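PDB 3I2D: E3 SUMO-protein ligase SIZ1 from Saccharomyces cerevisiae, which acts as an E3 ligase that promotes attachment of the ubiquitin-like modifier SUMO (Smt3) to septins and to PCNA. Local coordinates for residues A[142-148]-A[182-188]; A[118-122]-A[168-173]. All blocks are in the same frame, centred on the assembly; numbering follows the deposited sequence.

Contact 1 (A[142-148]-A[182-188])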
loop_
_atom_site.group_PDB
_atom_site.type_symbol
_atom_site.label_atom_id
_atom_site.label_comp_id
_atom_site.label_asym_id
_atom_site.label_seq_id
_atom_site.Cartn_x
_atom_site.Cartn_y
_atom_site.Cartn_z
ATOM N N PRO A 142 -4.261 -21.214 -13.279
ATOM C CA PRO A 142 -3.245 -21.577 -12.284
ATOM C C PRO A 142 -1.830 -21.290 -12.805
ATOM O O PRO A 142 -1.612 -21.151 -14.016
ATOM C CB PRO A 142 -3.479 -23.070 -12.103
ATOM C CG PRO A 142 -3.768 -23.493 -13.556
ATOM C CD PRO A 142 -4.688 -22.390 -14.065
ATOM N N ASN A 143 -0.864 -21.202 -11.901
ATOM C CA ASN A 143 0.502 -20.960 -12.331
ATOM C C ASN A 143 1.496 -21.493 -11.328
ATOM O O ASN A 143 1.155 -21.812 -10.194
ATOM C CB ASN A 143 0.744 -19.459 -12.557
ATOM C CG ASN A 143 0.975 -18.682 -11.258
ATOM O OD1 ASN A 143 1.938 -18.927 -10.544
ATOM N ND2 ASN A 143 0.100 -17.725 -10.968
ATOM N N GLU A 144 2.728 -21.630 -11.771
ATOM C CA GLU A 144 3.794 -22.069 -10.900
ATOM C C GLU A 144 5.014 -21.268 -11.277
ATOM O O GLU A 144 5.474 -21.331 -12.415
ATOM C CB GLU A 144 4.098 -23.544 -11.059
ATOM C CG GLU A 144 5.270 -23.933 -10.196
ATOM C CD GLU A 144 5.413 -25.419 -10.051
ATOM O OE1 GLU A 144 4.448 -26.050 -9.552
ATOM O OE2 GLU A 144 6.488 -25.945 -10.437
ATOM N N LEU A 145 5.520 -20.500 -10.320
ATOM C CA LEU A 145 6.688 -19.667 -10.555
ATOM C C LEU A 145 7.918 -20.275 -9.898
ATOM O O LEU A 145 7.881 -20.702 -8.736
ATOM C CB LEU A 145 6.455 -18.264 -9.999
ATOM C CG LEU A 145 7.542 -17.227 -10.262
ATOM C CD1 LEU A 145 7.648 -16.925 -11.753
ATOM C CD2 LEU A 145 7.201 -15.976 -9.494
ATOM N N ARG A 146 9.004 -20.318 -10.660
ATOM C CA ARG A 146 10.260 -20.853 -10.171
ATOM C C ARG A 146 11.388 -19.886 -10.462
ATOM O O ARG A 146 11.428 -19.244 -11.517
ATOM C CB ARG A 146 10.576 -22.192 -10.835
ATOM C CG ARG A 146 9.921 -23.384 -10.194
ATOM C CD ARG A 146 10.168 -24.657 -10.998
ATOM N NE ARG A 146 9.519 -25.790 -10.350
ATOM C CZ ARG A 146 9.951 -26.354 -9.224
ATOM N NH1 ARG A 146 11.043 -25.898 -8.623
ATOM N NH2 ARG A 146 9.276 -27.356 -8.677
ATOM N N CYS A 147 12.292 -19.771 -9.501
ATOM C CA CYS A 147 13.460 -18.923 -9.657
ATOM C C CYS A 147 14.643 -19.835 -9.385
ATOM O O CYS A 147 14.762 -20.394 -8.289
ATOM C CB CYS A 147 13.456 -17.778 -8.655
ATOM S SG CYS A 147 14.719 -16.578 -9.049
ATOM N N ASN A 148 15.510 -19.989 -10.384
ATOM C CA ASN A 148 16.667 -20.865 -10.268
ATOM C C ASN A 148 16.223 -22.205 -9.667
ATOM O O ASN A 148 16.681 -22.620 -8.598
ATOM C CB ASN A 148 17.755 -20.218 -9.408
ATOM C CG ASN A 148 18.211 -18.873 -9.953
ATOM O OD1 ASN A 148 18.373 -18.699 -11.163
ATOM N ND2 ASN A 148 18.440 -17.917 -9.057
ATOM N N ASN A 182 20.838 -16.008 -13.587
ATOM C CA ASN A 182 19.622 -16.361 -12.871
ATOM C C ASN A 182 18.587 -16.824 -13.872
ATOM O O ASN A 182 18.575 -16.377 -15.019
ATOM C CB ASN A 182 19.068 -15.151 -12.122
ATOM C CG ASN A 182 19.811 -14.869 -10.842
ATOM O OD1 ASN A 182 19.795 -15.675 -9.903
ATOM N ND2 ASN A 182 20.471 -13.718 -10.789
ATOM N N ASN A 183 17.712 -17.716 -13.439
ATOM C CA ASN A 183 16.676 -18.202 -14.328
ATOM C C ASN A 183 15.306 -18.196 -13.665
ATOM O O ASN A 183 15.103 -18.798 -12.609
ATOM C CB ASN A 183 17.010 -19.611 -14.814
ATOM C CG ASN A 183 16.561 -19.845 -16.237
ATOM O OD1 ASN A 183 15.365 -19.982 -16.521
ATOM N ND2 ASN A 183 17.523 -19.871 -17.154
ATOM N N VAL A 184 14.371 -17.498 -14.296
ATOM C CA VAL A 184 13.012 -17.405 -13.800
ATOM C C VAL A 184 12.107 -18.094 -14.791
ATOM O O VAL A 184 12.231 -17.891 -15.993
ATOM C CB VAL A 184 12.555 -15.954 -13.688
ATOM C CG1 VAL A 184 11.113 -15.909 -13.225
ATOM C CG2 VAL A 184 13.444 -15.212 -12.723
ATOM N N GLU A 185 11.186 -18.902 -14.294
ATOM C CA GLU A 185 10.275 -19.586 -15.188
ATOM C C GLU A 185 8.851 -19.570 -14.649
ATOM O O GLU A 185 8.610 -19.931 -13.496
ATOM C CB GLU A 185 10.742 -21.020 -15.383
ATOM C CG GLU A 185 10.128 -21.718 -16.576
ATOM C CD GLU A 185 10.769 -23.073 -16.830
ATOM O OE1 GLU A 185 12.010 -23.119 -17.027
ATOM O OE2 GLU A 185 10.031 -24.086 -16.828
ATOM N N LEU A 186 7.914 -19.120 -15.481
ATOM C CA LEU A 186 6.504 -19.093 -15.104
ATOM C C LEU A 186 5.754 -20.122 -15.939
ATOM O O LEU A 186 5.736 -20.059 -17.165
ATOM C CB LEU A 186 5.873 -17.722 -15.357
ATOM C CG LEU A 186 4.366 -17.676 -15.060
ATOM C CD1 LEU A 186 4.111 -17.629 -13.556
ATOM C CD2 LEU A 186 3.770 -16.447 -15.717
ATOM N N ILE A 187 5.145 -21.077 -15.265
ATOM C CA ILE A 187 4.381 -22.099 -15.941
ATOM C C ILE A 187 2.910 -21.780 -15.728
ATOM O O ILE A 187 2.454 -21.666 -14.592
ATOM C CB ILE A 187 4.665 -23.475 -15.346
ATOM C CG1 ILE A 187 6.145 -23.814 -15.527
ATOM C CG2 ILE A 187 3.778 -24.516 -16.005
ATOM C CD1 ILE A 187 6.504 -25.164 -14.988
ATOM N N TYR A 188 2.170 -21.617 -16.818
ATOM C CA TYR A 188 0.747 -21.332 -16.728
ATOM C C TYR A 188 -0.057 -22.325 -17.550
ATOM O O TYR A 188 0.507 -23.166 -18.261
ATOM C CB TYR A 188 0.477 -19.915 -17.208
ATOM C CG TYR A 188 1.034 -19.619 -18.574
ATOM C CD1 TYR A 188 0.237 -19.708 -19.708
ATOM C CD2 TYR A 188 2.365 -19.238 -18.727
ATOM C CE1 TYR A 188 0.759 -19.416 -20.978
ATOM C CE2 TYR A 188 2.894 -18.945 -19.981
ATOM C CZ TYR A 188 2.088 -19.036 -21.105
ATOM O OH TYR A 188 2.616 -18.769 -22.347
#
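Residues 143-147 and 182-188 run as antiparallel neighbours in a sheet of the PINIT domain, their axes 4.7 Å apart and their directions at 169°. The face carrying L145, C147, V184 and L186 is largely apolar, with N143 at its end. L145 CD1 reaches toward the partner strand and fits into the hollow between V184 and L186, 3.9 Å from V184 CG1 and 4.0 Å from L186 CD1. C147 and V184 carry the ridge on, C147 SG lying 4.1 Å from V184 CG2, and L83 and V87 of strand 74-90 pack against V184 and L186. On the reverse face I187 sits beside E144 (CB to CB 4.3 Å). R146 and E185 are backbone partners whose side-chain ends lead away from the opposite strand; R146 NE instead meets E144 OE2 at 3.0 Å, a salt bridge.

Two hydrogen-bonded pairs set the register. E144 N to I187 O is 2.8 Å and R146 N to E185 O 2.9 Å, each answered by the reciprocal bond. At the end N148 turns out of strand geometry (phi/psi 46/59°), yet its N bonds N183 O and its OD1 accepts N183 N, both at 2.6 Å, and its ND2 reaches N182 OD1 at 2.8 Å. The chemistry implies a two-sided ribbon: one face mainly apolar and buried, the other partly exposed and mixing E144, R146 and E185 with I187.

Contact 2 (A[118-122]-A[168-173])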
loop_
_atom_site.group_PDB
_atom_site.type_symbol
_atom_site.label_atom_id
_atom_site.label_comp_id
_atom_site.label_asym_id
_atom_site.label_seq_id
_atom_site.Cartn_x
_atom_site.Cartn_y
_atom_site.Cartn_z
ATOM N N ARG A 118 14.154 -5.127 -2.750
ATOM C CA ARG A 118 13.770 -6.478 -3.131
ATOM C C ARG A 118 13.424 -6.574 -4.604
ATOM O O ARG A 118 13.027 -5.585 -5.216
ATOM C CB ARG A 118 12.577 -6.926 -2.290
ATOM C CG ARG A 118 12.718 -6.570 -0.822
ATOM C CD ARG A 118 12.562 -7.786 0.049
ATOM N NE ARG A 118 13.465 -8.855 -0.355
ATOM C CZ ARG A 118 13.416 -10.089 0.135
ATOM N NH1 ARG A 118 12.506 -10.408 1.053
ATOM N NH2 ARG A 118 14.266 -11.011 -0.299
ATOM N N LEU A 119 13.580 -7.765 -5.173
ATOM C CA LEU A 119 13.280 -7.985 -6.585
ATOM C C LEU A 119 11.867 -8.566 -6.725
ATOM O O LEU A 119 11.631 -9.730 -6.408
ATOM C CB LEU A 119 14.290 -8.957 -7.177
ATOM C CG LEU A 119 14.597 -8.901 -8.669
ATOM C CD1 LEU A 119 14.714 -10.333 -9.139
ATOM C CD2 LEU A 119 13.520 -8.147 -9.444
ATOM N N TYR A 120 10.930 -7.752 -7.193
ATOM C CA TYR A 120 9.552 -8.195 -7.336
ATOM C C TYR A 120 9.177 -8.499 -8.776
ATOM O O TYR A 120 9.605 -7.820 -9.708
ATOM C CB TYR A 120 8.596 -7.126 -6.790
ATOM C CG TYR A 120 8.447 -7.104 -5.287
ATOM C CD1 TYR A 120 9.248 -7.905 -4.467
ATOM C CD2 TYR A 120 7.476 -6.306 -4.680
ATOM C CE1 TYR A 120 9.081 -7.917 -3.084
ATOM C CE2 TYR A 120 7.301 -6.307 -3.295
ATOM C CZ TYR A 120 8.103 -7.116 -2.509
ATOM O OH TYR A 120 7.920 -7.134 -1.147
ATOM N N LEU A 121 8.385 -9.537 -8.969
ATOM C CA LEU A 121 7.941 -9.840 -10.306
ATOM C C LEU A 121 6.472 -9.420 -10.344
ATOM O O LEU A 121 5.692 -9.764 -9.450
ATOM C CB LEU A 121 8.086 -11.321 -10.588
ATOM C CG LEU A 121 7.623 -11.756 -11.972
ATOM C CD1 LEU A 121 8.357 -10.971 -13.052
ATOM C CD2 LEU A 121 7.856 -13.252 -12.099
ATOM N N PHE A 122 6.114 -8.629 -11.349
ATOM C CA PHE A 122 4.740 -8.162 -11.502
ATOM C C PHE A 122 4.120 -8.809 -12.722
ATOM O O PHE A 122 4.827 -9.260 -13.625
ATOM C CB PHE A 122 4.672 -6.640 -11.697
ATOM C CG PHE A 122 4.973 -5.852 -10.463
ATOM C CD1 PHE A 122 6.271 -5.767 -9.976
ATOM C CD2 PHE A 122 3.956 -5.201 -9.781
ATOM C CE1 PHE A 122 6.548 -5.052 -8.837
ATOM C CE2 PHE A 122 4.224 -4.481 -8.634
ATOM C CZ PHE A 122 5.523 -4.405 -8.162
ATOM N N PRO A 168 2.595 -8.971 -6.363
ATOM C CA PRO A 168 3.903 -9.349 -6.910
ATOM C C PRO A 168 4.587 -10.497 -6.146
ATOM O O PRO A 168 4.288 -10.764 -4.974
ATOM C CB PRO A 168 4.687 -8.045 -6.828
ATOM C CG PRO A 168 4.158 -7.435 -5.567
ATOM C CD PRO A 168 2.664 -7.652 -5.713
ATOM N N ALA A 169 5.510 -11.165 -6.824
ATOM C CA ALA A 169 6.237 -12.274 -6.231
ATOM C C ALA A 169 7.684 -11.878 -5.917
ATOM O O ALA A 169 8.379 -11.325 -6.755
ATOM C CB ALA A 169 6.205 -13.465 -7.171
ATOM N N ASP A 170 8.112 -12.160 -4.692
ATOM C CA ASP A 170 9.460 -11.851 -4.225
ATOM C C ASP A 170 10.449 -12.908 -4.712
ATOM O O ASP A 170 10.465 -14.019 -4.176
ATOM C CB ASP A 170 9.481 -11.853 -2.693
ATOM C CG ASP A 170 10.638 -11.052 -2.117
ATOM O OD1 ASP A 170 11.676 -10.931 -2.798
ATOM O OD2 ASP A 170 10.517 -10.548 -0.977
ATOM N N LEU A 171 11.270 -12.569 -5.709
ATOM C CA LEU A 171 12.283 -13.498 -6.246
ATOM C C LEU A 171 13.587 -13.449 -5.441
ATOM O O LEU A 171 14.350 -14.411 -5.412
ATOM C CB LEU A 171 12.661 -13.144 -7.691
ATOM C CG LEU A 171 11.611 -12.921 -8.765
ATOM C CD1 LEU A 171 12.294 -12.460 -10.037
ATOM C CD2 LEU A 171 10.850 -14.188 -8.996
ATOM N N THR A 172 13.825 -12.307 -4.809
ATOM C CA THR A 172 15.031 -12.021 -4.045
ATOM C C THR A 172 15.749 -13.097 -3.243
ATOM O O THR A 172 16.954 -13.280 -3.402
ATOM C CB THR A 172 14.783 -10.848 -3.139
ATOM O OG1 THR A 172 13.925 -9.920 -3.817
ATOM C CG2 THR A 172 16.091 -10.162 -2.816
ATOM N N PRO A 173 15.040 -13.816 -2.366
ATOM C CA PRO A 173 15.741 -14.849 -1.596
ATOM C C PRO A 173 16.264 -16.042 -2.397
ATOM O O PRO A 173 16.897 -16.929 -1.831
ATOM C CB PRO A 173 14.702 -15.270 -0.553
ATOM C CG PRO A 173 13.405 -15.059 -1.258
ATOM C CD PRO A 173 13.633 -13.709 -1.941
HETATM O O HOH W 1 8.904 -8.952 0.451
#
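F122 lays one face of its ring over P168: P168 CB stands 3.9 Å from the ring centroid and only 6° off the normal, a clear CH-pi contact. The adjacent P168 CG lies 3.6 Å from Y120 CD2, so P168 sits in the corner formed by F122 and Y120. Antiparallel pairing follows. L121 N donates to A169 O at 2.8 Å and A169 N to L121 O at 3.0 Å, while L171 N reaches L119 O at 2.9 Å.

Beyond that point 168-173 bends into a 3-10 turn, and a hydroxyl replaces the next carbonyl: L119 N donates to T172 OG1 at 2.6 Å. T172 OG1 in turn gives its proton to D170 OD1 at 2.7 Å. D170 OD2 lies over a face of the R118 guanidinium, 2.8 Å from R118 NH1, a salt bridge of charges without a directed N-H. A water links D170 OD2 (2.7 Å from its oxygen) with Y120 OH (2.6 Å). The side chains of L119, L121 and L171 pack in the apolar interior with I80, M85 and L145; L119 CD1 and L171 CD1 are 3.3 Å apart, and L83 of strand 74-90 touches both residues. The arrangement is that of a short antiparallel edge strand, 169-170, completing the four-stranded sheet 74-90, 195-204, 117-125, 169-170 of the PINIT domain.

In the fold
Both contacts belong to the PINIT domain, away from the zinc site, their centres 12 Å apart. Contact 1 joins two inner strands of one four-stranded sheet; contact 2 attaches the edge strand 169-170 to the inner strand 117-125 of a second. Their segments alternate along the chain, so the two sheets are interlaced. The interior is shared: L145 CD2 approaches A169 CB at 3.6 Å, and L145 CD1 meets L121 CD2 at 3.7 Å. Contact 2 is the more buried (8 of 11 residues against 6 of 14). Contact 1 keeps a regular ladder with an outer face of mixed charged and apolar residues, whereas contact 2 relies more on proline-aromatic packing and a side-chain hydroxyl.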